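Local atomic coordinates of folylpolyglutamate synthase (FolC) (Helicobacter pylori, PDB entry 6K8C), a protein that probably catalyses two ATP-dependent ligations in folate metabolism, adding glutamate to dihydropteroate to form dihydrofolate and extending the gamma-glutamate tail of tetrahydrofolates. Residues A41-I45 and V130-K134; S81-F85 and F379-N383; L177-A181 and Q198-A204; L236-L240 and L269-R274; S292-L296 and Y373-G377. All coordinates share one frame. Residue numbers count along the deposited sequence, not the author numbering.

Contact 1 of 5, residues A41-I45 and V130-K134; sequences AFFEI and VMLAK
An apolar contact with one charged edge joins the loop between helix 28-41 and strand 48-53 to the C-terminal end of helix 121-132. Phe42 is the first residue to leave helix 28-41, and from Phe43 to Ile45 the backbone is extended; opposite it the chain leaves its helix at Ala133. The closest CA atoms are those of Ile45 and Lys134, 5.9 Å apart. Phe42 (chi1 m), Phe43 (chi1 p) and Ile45 (chi1 t) all send their CB toward the helix end, whereas Glu44 points away. Met131, m at all three chi angles, brings SD 3.8 Å from Phe42 CD1 and 3.9 Å from Phe43 CE2, a Met-aromatic contact with each ring. Lys134 lies over one face of Phe43: its CG is 3.8 Å from the ring centroid in a CH-pi contact, and its NZ, 4.5 Å from that centroid, forms a cation-pi interaction. Val130 O sits at the ring edge, 3.5 Å from Phe43 CZ. Ile45 CD1 reaches Ala133 CB at 3.8 Å and Val130 CG1 at 3.9 Å. Phe38 extends the aromatic cluster from helix 28-41. The contact lies at the periphery of the P-loop NTPase-like alpha/beta core of the Mur ligase middle domain.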
# COMPACT_ATOMS: atom_id res chain seq x y z
N ALA A 41 -3.28 -19.22 -22.48
CA ALA A 41 -1.96 -19.17 -23.09
C ALA A 41 -0.85 -19.57 -22.12
O ALA A 41 0.21 -20.01 -22.56
CB ALA A 41 -1.68 -17.77 -23.64
N PHE A 42 -1.07 -19.41 -20.82
CA PHE A 42 -0.02 -19.72 -19.86
C PHE A 42 -0.46 -20.78 -18.85
O PHE A 42 -0.21 -21.97 -19.06
CB PHE A 42 0.45 -18.44 -19.16
CG PHE A 42 1.26 -17.54 -20.04
CD1 PHE A 42 2.63 -17.67 -20.11
CD2 PHE A 42 0.64 -16.56 -20.81
CE1 PHE A 42 3.39 -16.86 -20.92
CE2 PHE A 42 1.40 -15.74 -21.63
CZ PHE A 42 2.77 -15.89 -21.68
N PHE A 43 -1.11 -20.37 -17.77
CA PHE A 43 -1.45 -21.33 -16.72
C PHE A 43 -2.52 -20.75 -15.81
O PHE A 43 -2.75 -19.54 -15.76
CB PHE A 43 -0.21 -21.72 -15.91
CG PHE A 43 0.45 -20.56 -15.21
CD1 PHE A 43 0.05 -20.17 -13.94
CD2 PHE A 43 1.48 -19.86 -15.82
CE1 PHE A 43 0.65 -19.11 -13.30
CE2 PHE A 43 2.09 -18.79 -15.18
CZ PHE A 43 1.67 -18.42 -13.92
N GLU A 44 -3.17 -21.66 -15.08
CA GLU A 44 -4.08 -21.31 -13.99
C GLU A 44 -3.27 -21.40 -12.70
O GLU A 44 -2.86 -22.49 -12.29
CB GLU A 44 -5.27 -22.27 -13.97
CG GLU A 44 -6.39 -21.92 -13.01
CD GLU A 44 -7.76 -22.10 -13.65
OE1 GLU A 44 -8.78 -21.72 -13.03
OE2 GLU A 44 -7.81 -22.62 -14.78
N ILE A 45 -3.02 -20.24 -12.08
CA ILE A 45 -2.11 -20.20 -10.94
C ILE A 45 -2.62 -21.10 -9.81
O ILE A 45 -3.82 -21.13 -9.50
CB ILE A 45 -1.91 -18.74 -10.47
CG1 ILE A 45 -0.86 -18.67 -9.36
CG2 ILE A 45 -3.23 -18.12 -10.01
CD1 ILE A 45 -0.08 -17.37 -9.33
N VAL A 130 1.03 -12.30 -11.45
CA VAL A 130 0.65 -13.71 -11.58
C VAL A 130 1.78 -14.50 -12.22
O VAL A 130 2.06 -15.64 -11.81
CB VAL A 130 -0.65 -13.84 -12.39
CG1 VAL A 130 -1.04 -15.32 -12.54
CG2 VAL A 130 -1.76 -13.04 -11.75
N MET A 131 2.46 -13.93 -13.22
CA MET A 131 3.59 -14.61 -13.84
C MET A 131 4.70 -14.84 -12.83
O MET A 131 5.28 -15.94 -12.75
CB MET A 131 4.11 -13.80 -15.03
CG MET A 131 3.32 -13.96 -16.31
SD MET A 131 3.47 -15.62 -17.03
CE MET A 131 5.21 -15.66 -17.42
N LEU A 132 5.01 -13.82 -12.03
CA LEU A 132 6.07 -13.94 -11.04
C LEU A 132 5.73 -14.92 -9.93
O LEU A 132 6.65 -15.46 -9.30
CB LEU A 132 6.37 -12.57 -10.44
CG LEU A 132 7.02 -11.56 -11.38
CD1 LEU A 132 7.05 -10.18 -10.74
CD2 LEU A 132 8.41 -12.01 -11.77
N ALA A 133 4.44 -15.16 -9.67
CA ALA A 133 4.00 -16.02 -8.58
C ALA A 133 3.67 -17.43 -9.04
O ALA A 133 3.04 -18.19 -8.29
CB ALA A 133 2.79 -15.40 -7.88
N LYS A 134 4.08 -17.80 -10.26
CA LYS A 134 3.73 -19.10 -10.84
C LYS A 134 4.01 -20.26 -9.88
O LYS A 134 3.20 -21.19 -9.78
CB LYS A 134 4.51 -19.30 -12.14
CG LYS A 134 4.29 -20.64 -12.83
CD LYS A 134 5.37 -20.88 -13.88
CE LYS A 134 4.83 -21.62 -15.09
NZ LYS A 134 4.10 -22.85 -14.69

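Contact 2 of 5, residues S81-F85 and F379-N383; sequences SPHVF and FLVAN
The Phe379 ring forms the apolar centre of this interdomain contact, in which the loop after strand 76-79 of the Mur ligase middle domain meets the first turn of helix 379-390, which follows strand 373-376, the last in sequence of the C-terminal, Rossmann-like sheet. Residues 379-383 are helical, with Asn383 N bonded to Phe379 O at 2.9 Å; residues 81-85 form an irregular loop with a cis peptide bond before Pro82. The closest CA atoms, those of Val84 and Asn383, are 5.3 Å apart. Phe379 (chi1 -86°, chi2 84°) points its CB toward the loop. Pro82 lies over one face of the Phe379 ring, with CD 3.8 Å from the centroid and 9° off the normal, a CH-pi contact; Pro82 CG approaches Phe379 CD2 to 3.6 Å. Val84 (chi1 t) places CG2 3.7 Å from Phe379 CE2 and CG1 4.3 Å from Ala382 CB, so one valine bridges Phe379 and Ala382, three residues apart on the same helical face. At the ring edge, His83 O lies 3.8 Å from Phe379 CD2, while the imidazole is hydrogen-bonded through ND1 to Arg90. The loop is held on its own side, since Glu89 accepts hydrogen bonds from the backbone NH groups of Val84 and Phe85. At the polar margin Asn383 (chi1 t) spans the domain boundary, its ND2 donating a nearly linear hydrogen bond of 2.9 Å to Val84 O.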
# COMPACT_ATOMS: atom_id res chain seq x y z
N SER A 81 0.42 -1.55 -4.71
CA SER A 81 0.41 -0.41 -5.61
C SER A 81 0.11 0.84 -4.80
O SER A 81 -0.53 0.75 -3.75
CB SER A 81 -0.64 -0.58 -6.73
OG SER A 81 -1.95 -0.48 -6.21
N PRO A 82 0.61 2.02 -5.22
CA PRO A 82 1.52 2.16 -6.36
C PRO A 82 2.94 1.94 -5.89
O PRO A 82 3.16 1.09 -5.03
CB PRO A 82 1.29 3.60 -6.82
CG PRO A 82 1.00 4.33 -5.54
CD PRO A 82 0.32 3.33 -4.60
N HIS A 83 3.90 2.69 -6.42
CA HIS A 83 5.28 2.58 -5.95
C HIS A 83 5.79 3.96 -5.58
O HIS A 83 5.24 4.99 -5.98
CB HIS A 83 6.18 1.92 -7.01
CG HIS A 83 6.29 2.69 -8.29
ND1 HIS A 83 5.54 2.39 -9.40
CD2 HIS A 83 7.09 3.73 -8.64
CE1 HIS A 83 5.86 3.23 -10.38
NE2 HIS A 83 6.80 4.05 -9.94
N VAL A 84 6.85 3.97 -4.78
CA VAL A 84 7.46 5.22 -4.33
C VAL A 84 8.57 5.63 -5.28
O VAL A 84 8.54 6.72 -5.86
CB VAL A 84 8.00 5.10 -2.89
CG1 VAL A 84 8.64 6.41 -2.46
CG2 VAL A 84 6.89 4.69 -1.93
N PHE A 85 9.57 4.76 -5.43
CA PHE A 85 10.76 5.06 -6.21
C PHE A 85 10.82 4.28 -7.52
O PHE A 85 11.04 4.87 -8.57
CB PHE A 85 12.02 4.78 -5.39
CG PHE A 85 12.02 5.44 -4.04
CD1 PHE A 85 12.21 6.81 -3.92
CD2 PHE A 85 11.85 4.69 -2.89
CE1 PHE A 85 12.21 7.41 -2.67
CE2 PHE A 85 11.85 5.29 -1.64
CZ PHE A 85 12.03 6.66 -1.53
N PHE A 379 1.83 9.14 -1.42
CA PHE A 379 2.70 8.56 -2.43
C PHE A 379 3.07 9.62 -3.46
O PHE A 379 4.22 9.68 -3.93
CB PHE A 379 2.01 7.38 -3.12
CG PHE A 379 2.17 6.06 -2.41
CD1 PHE A 379 1.34 5.71 -1.37
CD2 PHE A 379 3.15 5.16 -2.81
CE1 PHE A 379 1.47 4.50 -0.72
CE2 PHE A 379 3.29 3.94 -2.16
CZ PHE A 379 2.45 3.61 -1.11
N LEU A 380 2.11 10.48 -3.81
CA LEU A 380 2.35 11.50 -4.82
C LEU A 380 3.41 12.49 -4.37
O LEU A 380 4.34 12.81 -5.13
CB LEU A 380 1.04 12.22 -5.15
CG LEU A 380 1.11 13.54 -5.93
CD1 LEU A 380 1.71 13.31 -7.31
CD2 LEU A 380 -0.27 14.17 -6.04
N VAL A 381 3.30 12.98 -3.14
CA VAL A 381 4.28 13.95 -2.63
C VAL A 381 5.68 13.34 -2.63
O VAL A 381 6.65 13.99 -3.04
CB VAL A 381 3.87 14.43 -1.23
CG1 VAL A 381 5.06 15.04 -0.50
CG2 VAL A 381 2.74 15.44 -1.32
N ALA A 382 5.80 12.09 -2.18
CA ALA A 382 7.12 11.48 -2.09
C ALA A 382 7.69 11.19 -3.47
O ALA A 382 8.88 11.42 -3.71
CB ALA A 382 7.05 10.19 -1.27
N ASN A 383 6.86 10.69 -4.38
CA ASN A 383 7.36 10.36 -5.71
C ASN A 383 7.69 11.62 -6.51
O ASN A 383 8.68 11.65 -7.25
CB ASN A 383 6.34 9.50 -6.46
CG ASN A 383 6.73 9.27 -7.91
OD1 ASN A 383 6.25 9.96 -8.80
ND2 ASN A 383 7.61 8.30 -8.14

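Contact 3 of 5, residues L177-A181 and Q198-A204; sequences LESIA and QELVLNA
Leu177 lays its side chain against Leu200 and Val201 of the neighbouring helix, with CD2 3.7 Å from Leu200 CD2 and CG 4.1 Å from Val201 CG2. Its chi angles are t and p, those of Leu200 p and 95°. The two helical segments, 177-181 and 199-204, run in roughly the same direction, their axes 9.5 Å apart at closest approach and crossing at -38°. Ala181 and Val201 mark the closest backbone approach, CA to CA 5.9 Å, and Ala181 CB meets Val201 CG2 at 4.0 Å; the small alanine one turn after Leu177 lets the backbones come this near. Leu200 also turns toward Glu178, its CD1 3.7 Å from Glu178 CA. At the start of the second helix Gln198 occupies the N-cap position, and its side-chain OE1 comes 3.3 Å from Leu177 CD2. The solvent edge is bridged by a water that donates to Glu178 OE1 at 3.0 Å and to Leu200 O at 2.9 Å. Glu178 OE2 is hydrogen-bonded to Gln182 along its own helix and lies 4.1 Å from Ala204 CB. Ile165 packs on Val201, and Tyr167 on Leu177. Strand 191-194 lies between the helices in sequence and is followed by strand 215-218, parallel to it, so that helices 177-185 and 199-211 are successive connections in the alpha/beta sheet of the Mur ligase middle domain.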
# COMPACT_ATOMS: atom_id res chain seq x y z
N LEU A 177 -20.04 7.16 2.05
CA LEU A 177 -19.31 6.03 2.64
C LEU A 177 -20.02 4.71 2.38
O LEU A 177 -19.36 3.69 2.18
CB LEU A 177 -19.13 6.26 4.14
CG LEU A 177 -18.33 5.19 4.90
CD1 LEU A 177 -16.89 5.14 4.40
CD2 LEU A 177 -18.37 5.44 6.40
N GLU A 178 -21.36 4.71 2.37
CA GLU A 178 -22.09 3.49 2.03
C GLU A 178 -21.77 3.05 0.61
O GLU A 178 -21.60 1.85 0.35
CB GLU A 178 -23.59 3.71 2.21
CG GLU A 178 -24.47 2.64 1.57
CD GLU A 178 -24.79 1.49 2.51
OE1 GLU A 178 -24.95 1.75 3.72
OE2 GLU A 178 -24.89 0.34 2.04
N SER A 179 -21.66 4.00 -0.31
CA SER A 179 -21.34 3.67 -1.70
C SER A 179 -19.92 3.13 -1.82
O SER A 179 -19.67 2.22 -2.62
CB SER A 179 -21.53 4.90 -2.59
OG SER A 179 -21.02 4.67 -3.89
N ILE A 180 -18.98 3.68 -1.06
CA ILE A 180 -17.62 3.16 -1.07
C ILE A 180 -17.60 1.72 -0.57
O ILE A 180 -17.03 0.83 -1.20
CB ILE A 180 -16.68 4.05 -0.23
CG1 ILE A 180 -16.76 5.51 -0.69
CG2 ILE A 180 -15.25 3.53 -0.30
CD1 ILE A 180 -16.32 5.72 -2.11
N ALA A 181 -18.25 1.49 0.57
CA ALA A 181 -18.28 0.15 1.16
C ALA A 181 -18.91 -0.85 0.20
O ALA A 181 -18.45 -2.00 0.12
CB ALA A 181 -19.05 0.18 2.48
N GLN A 198 -16.21 1.16 10.59
CA GLN A 198 -17.33 1.99 11.01
C GLN A 198 -18.63 1.19 10.95
O GLN A 198 -18.74 0.20 10.22
CB GLN A 198 -17.42 3.24 10.14
CG GLN A 198 -16.29 4.23 10.37
CD GLN A 198 -16.36 5.41 9.44
OE1 GLN A 198 -17.35 6.15 9.43
NE2 GLN A 198 -15.31 5.60 8.64
N GLU A 199 -19.62 1.64 11.72
CA GLU A 199 -20.81 0.83 11.96
C GLU A 199 -21.56 0.52 10.66
O GLU A 199 -21.97 -0.62 10.43
CB GLU A 199 -21.73 1.55 12.95
CG GLU A 199 -23.04 0.82 13.22
CD GLU A 199 -24.04 1.69 13.95
OE1 GLU A 199 -23.64 2.77 14.44
OE2 GLU A 199 -25.22 1.30 14.04
N LEU A 200 -21.75 1.52 9.80
CA LEU A 200 -22.48 1.27 8.56
C LEU A 200 -21.72 0.31 7.65
O LEU A 200 -22.34 -0.47 6.92
CB LEU A 200 -22.78 2.58 7.82
CG LEU A 200 -21.68 3.38 7.11
CD1 LEU A 200 -21.61 3.02 5.63
CD2 LEU A 200 -21.93 4.87 7.29
N VAL A 201 -20.38 0.34 7.68
CA VAL A 201 -19.60 -0.55 6.83
C VAL A 201 -19.70 -1.99 7.33
O VAL A 201 -19.88 -2.91 6.53
CB VAL A 201 -18.13 -0.07 6.77
CG1 VAL A 201 -17.27 -1.06 5.97
CG2 VAL A 201 -18.06 1.32 6.15
N LEU A 202 -19.61 -2.20 8.64
CA LEU A 202 -19.81 -3.54 9.19
C LEU A 202 -21.20 -4.06 8.87
O LEU A 202 -21.37 -5.23 8.51
CB LEU A 202 -19.57 -3.53 10.70
CG LEU A 202 -19.69 -4.89 11.41
CD1 LEU A 202 -18.83 -5.96 10.73
CD2 LEU A 202 -19.34 -4.77 12.89
N ASN A 203 -22.22 -3.19 8.99
CA ASN A 203 -23.58 -3.58 8.64
C ASN A 203 -23.68 -3.98 7.17
O ASN A 203 -24.28 -5.00 6.83
CB ASN A 203 -24.54 -2.42 8.94
CG ASN A 203 -25.06 -2.44 10.36
OD1 ASN A 203 -25.12 -3.49 10.99
ND2 ASN A 203 -25.44 -1.27 10.86
N ALA A 204 -23.09 -3.17 6.29
CA ALA A 204 -23.13 -3.50 4.86
C ALA A 204 -22.43 -4.82 4.58
O ALA A 204 -22.92 -5.64 3.80
CB ALA A 204 -22.49 -2.37 4.05
O HOH W 1 -25.05 -0.26 5.90

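Contact 4 of 5, residues L236-L240 and L269-R274; sequences LARFL and LNLIGR. With CIT (citric acid), chain B.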
# COMPACT_ATOMS: atom_id res chain seq x y z
N LEU A 236 8.00 0.02 16.30
CA LEU A 236 7.21 0.09 15.08
C LEU A 236 5.91 0.87 15.26
O LEU A 236 4.87 0.45 14.75
CB LEU A 236 6.92 -1.32 14.56
CG LEU A 236 8.10 -2.16 14.08
CD1 LEU A 236 7.68 -3.61 13.87
CD2 LEU A 236 8.70 -1.59 12.81
N ALA A 237 5.94 2.00 15.97
CA ALA A 237 4.75 2.83 16.10
C ALA A 237 4.26 3.36 14.76
O ALA A 237 3.12 3.84 14.67
CB ALA A 237 5.01 4.01 17.04
N ARG A 238 5.09 3.28 13.71
CA ARG A 238 4.67 3.72 12.39
C ARG A 238 3.46 2.94 11.89
O ARG A 238 2.66 3.46 11.11
CB ARG A 238 5.84 3.60 11.41
CG ARG A 238 5.50 3.90 9.96
CD ARG A 238 5.02 5.33 9.83
NE ARG A 238 4.62 5.70 8.47
CZ ARG A 238 3.48 5.34 7.90
NH1 ARG A 238 2.61 4.57 8.55
NH2 ARG A 238 3.20 5.74 6.67
N PHE A 239 3.30 1.70 12.34
CA PHE A 239 2.24 0.82 11.85
C PHE A 239 1.23 0.54 12.96
O PHE A 239 1.62 0.23 14.09
CB PHE A 239 2.82 -0.48 11.31
CG PHE A 239 3.90 -0.27 10.29
CD1 PHE A 239 3.59 0.14 9.01
CD2 PHE A 239 5.23 -0.48 10.62
CE1 PHE A 239 4.58 0.34 8.06
CE2 PHE A 239 6.23 -0.28 9.67
CZ PHE A 239 5.90 0.13 8.39
N LEU A 240 -0.05 0.66 12.63
CA LEU A 240 -1.11 0.36 13.59
C LEU A 240 -1.03 -1.09 14.04
O LEU A 240 -0.92 -2.00 13.22
CB LEU A 240 -2.48 0.63 12.96
CG LEU A 240 -3.05 2.05 13.00
CD1 LEU A 240 -4.33 2.13 12.18
CD2 LEU A 240 -3.29 2.48 14.44
N LEU A 269 8.96 -5.24 10.67
CA LEU A 269 8.34 -4.84 9.42
C LEU A 269 9.02 -3.60 8.86
O LEU A 269 9.18 -2.60 9.56
CB LEU A 269 6.84 -4.57 9.60
CG LEU A 269 6.18 -3.96 8.36
CD1 LEU A 269 6.23 -4.94 7.20
CD2 LEU A 269 4.74 -3.53 8.63
N ASN A 270 9.40 -3.67 7.59
CA ASN A 270 9.96 -2.53 6.88
C ASN A 270 9.26 -2.43 5.54
O ASN A 270 9.19 -3.41 4.79
CB ASN A 270 11.47 -2.69 6.68
CG ASN A 270 12.05 -1.66 5.73
OD1 ASN A 270 12.11 -1.88 4.52
ND2 ASN A 270 12.47 -0.52 6.27
N LEU A 271 8.71 -1.25 5.25
CA LEU A 271 8.09 -0.97 3.96
C LEU A 271 8.83 0.18 3.31
O LEU A 271 9.15 1.17 3.97
CB LEU A 271 6.61 -0.63 4.10
CG LEU A 271 5.66 -1.76 4.48
CD1 LEU A 271 4.24 -1.22 4.61
CD2 LEU A 271 5.73 -2.88 3.45
N ILE A 272 9.09 0.05 2.01
CA ILE A 272 9.74 1.12 1.27
C ILE A 272 8.84 2.35 1.28
O ILE A 272 7.63 2.26 1.06
CB ILE A 272 10.08 0.66 -0.16
CG1 ILE A 272 11.22 -0.36 -0.12
CG2 ILE A 272 10.44 1.84 -1.04
CD1 ILE A 272 11.31 -1.24 -1.36
N GLY A 273 9.44 3.51 1.53
CA GLY A 273 8.69 4.74 1.55
C GLY A 273 7.96 5.02 2.85
O GLY A 273 7.18 5.98 2.91
N ARG A 274 8.18 4.21 3.88
CA ARG A 274 7.61 4.43 5.21
C ARG A 274 8.77 4.64 6.17
O ARG A 274 9.56 3.72 6.39
CB ARG A 274 6.75 3.25 5.65
CG ARG A 274 5.34 3.24 5.08
CD ARG A 274 5.32 2.82 3.62
NE ARG A 274 3.99 2.43 3.18
CZ ARG A 274 3.73 1.82 2.03
NH1 ARG A 274 4.72 1.52 1.19
NH2 ARG A 274 2.48 1.50 1.71
C1 CIT B . -0.08 5.08 4.21
O1 CIT B . -0.80 4.96 3.19
O2 CIT B . -0.33 6.00 5.02
C2 CIT B . 1.05 4.11 4.45
C3 CIT B . 0.39 2.85 4.99
O7 CIT B . -0.17 2.13 3.86
C4 CIT B . 1.34 1.92 5.73
C5 CIT B . 0.42 0.81 6.15
O3 CIT B . -0.04 0.03 5.28
O4 CIT B . 0.10 0.68 7.36
C6 CIT B . -0.71 3.22 5.97
O5 CIT B . -1.92 3.06 5.68
O6 CIT B . -0.40 3.70 7.08
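A citrate-occupied cleft between the Mur ligase middle domain and the C-terminal domain is lined by this contact, in which a turn between helices 225-234 and 241-254 faces the loop that leads into strand 276-279. Residues 236-239 form a type I beta turn closed by Phe239 N to Leu236 O at 3.1 Å; residues 271-274 form a type II turn, with Arg274 N bonded to Leu271 O at 3.2 Å and Gly273 at positive phi. Phe239 fills the space between them. Leu269 CD2 sits over one face of its ring, 3.5 Å from the centroid and 5° off the normal, a CH-pi contact, while Leu271 CD1 reaches Phe239 CE1 at 3.8 Å. Leu236 CD2 lies 3.4 Å from Leu269 O. Ser60 of helix 58-70 packs on Phe239; this helix follows strand 48-53 at the P-loop position of the Mur ligase fold, and Gly57 N and Ser60 OG bind the same citrate. That molecule probably comes from the crystallisation liquor, but its place is consistent with an anion-binding part of the active site. Two arginines line it: Arg238 NH1 to citrate O6 and Arg274 NH2 to citrate O7 are weak hydrogen bonds of 3.5 Å. Arg274 CG lies over one face of the Arg238 guanidinium, 3.7 Å from Arg238 NH2, and Arg238 NE forms a salt bridge with Asp285. Arg274 NH1 is held by Ile272 O at 3.0 Å.

Contact 5 of 5, residues S292-L296 and Y373-G377; sequences SAKAL and YLVYG
Helix 290-303 packs here on strand 373-376 in the alpha/beta, Rossmann-like glutamate ligase domain, where the strand lies inside a mixed sheet between strands 282-285 and 308-312. The local axes approach to 11.5 Å and their N-to-C directions make an angle of 164°, nearly antiparallel. Along the strand, side chains alternate between the two faces of the sheet. Tyr373 opens it out of reach of the helix. Leu374 (chi1 t, chi2 p) turns toward the helix and sets CD1 4.0 Å from CD2 of Leu296, which is m, t; the CA atoms of this pair are 8.5 Å apart. Val375 lies on the far face, where helix 379-390 packs. Tyr376 (chi1 t, chi2 59°), followed by Gly377 with a positive phi (151°), again faces the helix, its CA 8.8 Å from that of Ala293, and its long ring spans the gap: CE1 is 3.3 Å from Leu296 CD1, while CZ is 4.4 Å from Ala293 CB. Val323 and Leu327 of helix 320-327 also touch this ring. At the tip of the ring, Tyr376 OH accepts a hydrogen bond from Asn289 N, just before helix 290-303, and is hydrogen-bonded to Ser292 OG (chi1 p) at 2.7 Å.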
# COMPACT_ATOMS: atom_id res chain seq x y z
N SER A 292 0.62 8.12 11.86
CA SER A 292 1.95 8.15 11.27
C SER A 292 2.67 9.45 11.61
O SER A 292 3.89 9.44 11.80
CB SER A 292 1.89 7.95 9.75
OG SER A 292 1.04 8.89 9.12
N ALA A 293 1.94 10.56 11.72
CA ALA A 293 2.59 11.82 12.07
C ALA A 293 3.22 11.75 13.45
O ALA A 293 4.34 12.24 13.66
CB ALA A 293 1.59 12.97 11.98
N LYS A 294 2.53 11.12 14.41
CA LYS A 294 3.11 10.94 15.73
C LYS A 294 4.37 10.09 15.67
O LYS A 294 5.37 10.40 16.32
CB LYS A 294 2.08 10.32 16.68
CG LYS A 294 0.95 11.25 17.07
CD LYS A 294 -0.07 10.55 17.94
CE LYS A 294 -1.15 11.51 18.42
NZ LYS A 294 -2.32 10.80 19.01
N ALA A 295 4.33 9.01 14.88
CA ALA A 295 5.49 8.13 14.78
C ALA A 295 6.66 8.83 14.10
O ALA A 295 7.82 8.60 14.46
CB ALA A 295 5.12 6.86 14.01
N LEU A 296 6.38 9.68 13.11
CA LEU A 296 7.47 10.39 12.45
C LEU A 296 8.06 11.46 13.35
O LEU A 296 9.28 11.69 13.33
CB LEU A 296 6.97 10.99 11.13
CG LEU A 296 6.78 9.91 10.06
CD1 LEU A 296 5.76 10.36 9.06
CD2 LEU A 296 8.10 9.60 9.38
N TYR A 373 15.29 17.29 6.57
CA TYR A 373 13.96 17.38 5.98
C TYR A 373 13.16 16.11 6.22
O TYR A 373 13.72 15.01 6.20
CB TYR A 373 14.03 17.62 4.47
CG TYR A 373 14.78 18.87 4.07
CD1 TYR A 373 16.16 18.83 3.86
CD2 TYR A 373 14.12 20.07 3.89
CE1 TYR A 373 16.85 19.97 3.49
CE2 TYR A 373 14.81 21.23 3.52
CZ TYR A 373 16.18 21.16 3.32
OH TYR A 373 16.89 22.29 2.95
N LEU A 374 11.86 16.28 6.44
CA LEU A 374 10.88 15.20 6.31
C LEU A 374 10.01 15.50 5.10
O LEU A 374 9.42 16.59 5.01
CB LEU A 374 10.01 15.06 7.57
CG LEU A 374 8.78 14.14 7.43
CD1 LEU A 374 9.19 12.72 7.08
CD2 LEU A 374 7.92 14.16 8.70
N VAL A 375 9.94 14.56 4.17
CA VAL A 375 9.04 14.62 3.02
C VAL A 375 7.84 13.74 3.35
O VAL A 375 8.00 12.54 3.62
CB VAL A 375 9.75 14.16 1.73
CG1 VAL A 375 8.76 14.08 0.57
CG2 VAL A 375 10.92 15.08 1.41
N TYR A 376 6.64 14.32 3.33
CA TYR A 376 5.49 13.66 3.93
C TYR A 376 4.21 14.11 3.25
O TYR A 376 4.05 15.28 2.89
CB TYR A 376 5.43 13.99 5.43
CG TYR A 376 4.34 13.32 6.22
CD1 TYR A 376 4.26 11.94 6.30
CD2 TYR A 376 3.43 14.08 6.94
CE1 TYR A 376 3.26 11.33 7.06
CE2 TYR A 376 2.44 13.47 7.70
CZ TYR A 376 2.36 12.10 7.76
OH TYR A 376 1.38 11.50 8.53
N GLY A 377 3.28 13.17 3.08
CA GLY A 377 1.94 13.56 2.71
C GLY A 377 1.15 12.55 1.90
O GLY A 377 -0.07 12.43 2.08

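Contacts 1 and 3 belong to the Mur ligase middle domain, their centres 34 Å apart, whereas contact 5 lies within the C-terminal domain, its centre 38 Å from that of contact 1 and on the opposite side of the chain's centre. Contacts 2 and 4 lie between them at the domain boundary, their centres 15 Å apart, and touch through Phe379 and Arg274. Contact 5 touches both: Val375 packs on helix 379-390, and Ser292 and Ala295 pack on Arg238, its centre 11 Å from that of contact 4. Along the chain, contacts 3, 4 and 5 follow in series inside the loop closed by contact 2, which thereby ties the chain's last helix back to the middle domain across the citrate-bearing cleft.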